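Local atomic coordinates of excretory-secretory protein 2 (Ancylostoma ceylanicum, PDB entry 3NSW), a protein that is secreted by a hookworm, adopts a netrin-like fold and is probably an immunomodulator of the host. Residues Gly60-Asp65 against Tyr77-Lys82. Numbering follows the deposited sequence.
Sequences GTLRDD and YVLGCK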
loop_
_atom_site.group_PDB
_atom_site.type_symbol
_atom_site.label_atom_id
_atom_site.label_comp_id
_atom_site.label_asym_id
_atom_site.label_seq_id
_atom_site.Cartn_x
_atom_site.Cartn_y
_atom_site.Cartn_z
ATOM N N GLY A 60 -3.292 9.245 5.672
ATOM C CA GLY A 60 -3.976 8.057 6.204
ATOM C C GLY A 60 -3.046 7.288 7.114
ATOM O O GLY A 60 -1.953 7.761 7.433
ATOM N N THR A 61 -3.482 6.102 7.527
ATOM C CA THR A 61 -2.700 5.265 8.427
ATOM C C THR A 61 -2.816 3.813 7.994
ATOM O O THR A 61 -3.774 3.417 7.312
ATOM C CB THR A 61 -3.189 5.363 9.890
ATOM O OG1 THR A 61 -4.570 4.991 9.945
ATOM C CG2 THR A 61 -3.015 6.773 10.451
ATOM N N LEU A 62 -1.814 3.028 8.365
ATOM C CA LEU A 62 -1.807 1.598 8.078
ATOM C C LEU A 62 -1.537 0.835 9.365
ATOM O O LEU A 62 -0.443 0.908 9.919
ATOM C CB LEU A 62 -0.721 1.278 7.034
ATOM C CG LEU A 62 -0.527 -0.204 6.684
ATOM C CD1 LEU A 62 -1.774 -0.755 5.990
ATOM C CD2 LEU A 62 0.722 -0.368 5.803
ATOM N N ARG A 63 -2.539 0.098 9.845
ATOM C CA ARG A 63 -2.390 -0.695 11.059
ATOM C C ARG A 63 -1.646 -2.006 10.788
ATOM O O ARG A 63 -1.853 -2.634 9.750
ATOM C CB ARG A 63 -3.776 -0.970 11.647
ATOM C CG ARG A 63 -3.762 -1.782 12.923
ATOM C CD ARG A 63 -5.103 -1.690 13.620
ATOM N NE ARG A 63 -5.321 -2.873 14.438
ATOM C CZ ARG A 63 -6.412 -3.115 15.156
ATOM N NH1 ARG A 63 -7.421 -2.256 15.174
ATOM N NH2 ARG A 63 -6.501 -4.243 15.832
ATOM N N ASP A 64 -0.785 -2.414 11.722
ATOM C CA ASP A 64 -0.074 -3.699 11.626
ATOM C C ASP A 64 -0.139 -4.430 12.960
ATOM O O ASP A 64 0.501 -4.021 13.932
ATOM C CB ASP A 64 1.391 -3.518 11.175
ATOM C CG ASP A 64 2.174 -4.844 11.119
ATOM O OD1 ASP A 64 1.561 -5.932 11.106
ATOM O OD2 ASP A 64 3.422 -4.803 11.084
ATOM N N ASP A 65 -0.906 -5.517 12.983
ATOM C CA ASP A 65 -1.105 -6.330 14.184
ATOM C C ASP A 65 -0.106 -7.487 14.312
ATOM O O ASP A 65 -0.094 -8.188 15.328
ATOM C CB ASP A 65 -2.518 -6.919 14.163
ATOM C CG ASP A 65 -3.579 -5.941 14.643
ATOM O OD1 ASP A 65 -3.253 -4.784 14.986
ATOM O OD2 ASP A 65 -4.758 -6.337 14.670
ATOM N N TYR A 77 6.510 3.747 -0.748
ATOM C CA TYR A 77 5.994 2.403 -1.045
ATOM C C TYR A 77 4.834 2.426 -2.020
ATOM O O TYR A 77 4.105 3.414 -2.127
ATOM C CB TYR A 77 5.501 1.754 0.250
ATOM C CG TYR A 77 6.610 1.513 1.240
ATOM C CD1 TYR A 77 7.420 0.388 1.136
ATOM C CD2 TYR A 77 6.884 2.444 2.265
ATOM C CE1 TYR A 77 8.457 0.163 2.044
ATOM C CE2 TYR A 77 7.925 2.227 3.170
ATOM C CZ TYR A 77 8.698 1.081 3.052
ATOM O OH TYR A 77 9.722 0.856 3.931
ATOM N N VAL A 78 4.646 1.318 -2.729
ATOM C CA VAL A 78 3.367 1.083 -3.377
ATOM C C VAL A 78 2.571 0.258 -2.368
ATOM O O VAL A 78 3.087 -0.721 -1.815
ATOM C CB VAL A 78 3.526 0.301 -4.696
ATOM C CG1 VAL A 78 2.160 -0.025 -5.288
ATOM C CG2 VAL A 78 4.345 1.114 -5.695
ATOM N N LEU A 79 1.327 0.668 -2.122
ATOM C CA LEU A 79 0.507 0.057 -1.083
ATOM C C LEU A 79 -0.809 -0.343 -1.709
ATOM O O LEU A 79 -1.543 0.524 -2.185
ATOM C CB LEU A 79 0.245 1.081 0.031
ATOM C CG LEU A 79 -0.712 0.638 1.153
ATOM C CD1 LEU A 79 -0.103 -0.522 1.978
ATOM C CD2 LEU A 79 -1.097 1.817 2.048
ATOM N N GLY A 80 -1.098 -1.648 -1.724
ATOM C CA GLY A 80 -2.350 -2.149 -2.309
ATOM C C GLY A 80 -3.234 -2.602 -1.172
ATOM O O GLY A 80 -2.801 -3.412 -0.369
ATOM N N CYS A 81 -4.450 -2.077 -1.068
ATOM C CA CYS A 81 -5.290 -2.417 0.097
ATOM C C CYS A 81 -6.745 -2.698 -0.252
ATOM O O CYS A 81 -7.292 -2.087 -1.149
ATOM C CB CYS A 81 -5.245 -1.315 1.164
ATOM S SG CYS A 81 -3.680 -1.136 2.099
ATOM N N LYS A 82 -7.375 -3.621 0.478
ATOM C CA LYS A 82 -8.842 -3.690 0.460
ATOM C C LYS A 82 -9.369 -2.531 1.309
ATOM O O LYS A 82 -8.617 -1.928 2.076
ATOM C CB LYS A 82 -9.348 -5.041 0.994
ATOM C CG LYS A 82 -8.889 -6.208 0.163
ATOM C CD LYS A 82 -9.431 -7.525 0.721
ATOM C CE LYS A 82 -9.160 -8.668 -0.232
ATOM N NZ LYS A 82 -7.719 -8.978 -0.360
#
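Leu-62 meets Leu-79 and Cys-81 in a small, buried, apolar contact inside the curled sheet of this netrin-like fold. The strands that carry them, 59-63 and 75-82, are not neighbours in the sheet. Strands 24-33 and 37-45 lie between them in its order. The sheet bends round so that the two face each other across its interior, with the CA atoms of Leu-62 and Leu-79 9.6 Å apart. Side chains bridge that spacing, and the contact rests on methyl and sulfur packing.

CD2 of Leu-62 touches CD1 of Leu-79 at 3.9 Å. With CG anti to the backbone N (chi1 176° in Leu-62), each leucine extends toward the facing strand. The two side chains run antiparallel past one another, so their ends overlap alongside rather than meeting head on. The other methyl, CD1 of Leu-62, lies 4.3 Å from SG of Cys-81. Leu-62 thus sends one branch to each partner. The sulfur is tied to Cys-88 in a disulfide, which joins strands 75-82 and 88-92.

At the end of 60-65, Arg-63 grips Asp-65 side-on. NE of Arg-63 reaches OD1 of Asp-65 at 2.9 Å. NH2 of Arg-63 bonds OD2 of Asp-65 at 3.0 Å. Arg-36 makes a second salt bridge to OD1 of Asp-65.

Around the leucines, Leu-40 of strand 37-45 touches both. Val-28 of strand 24-33 and Val-90 of strand 88-92 pack on Leu-79, while Cys-88 touches Leu-62.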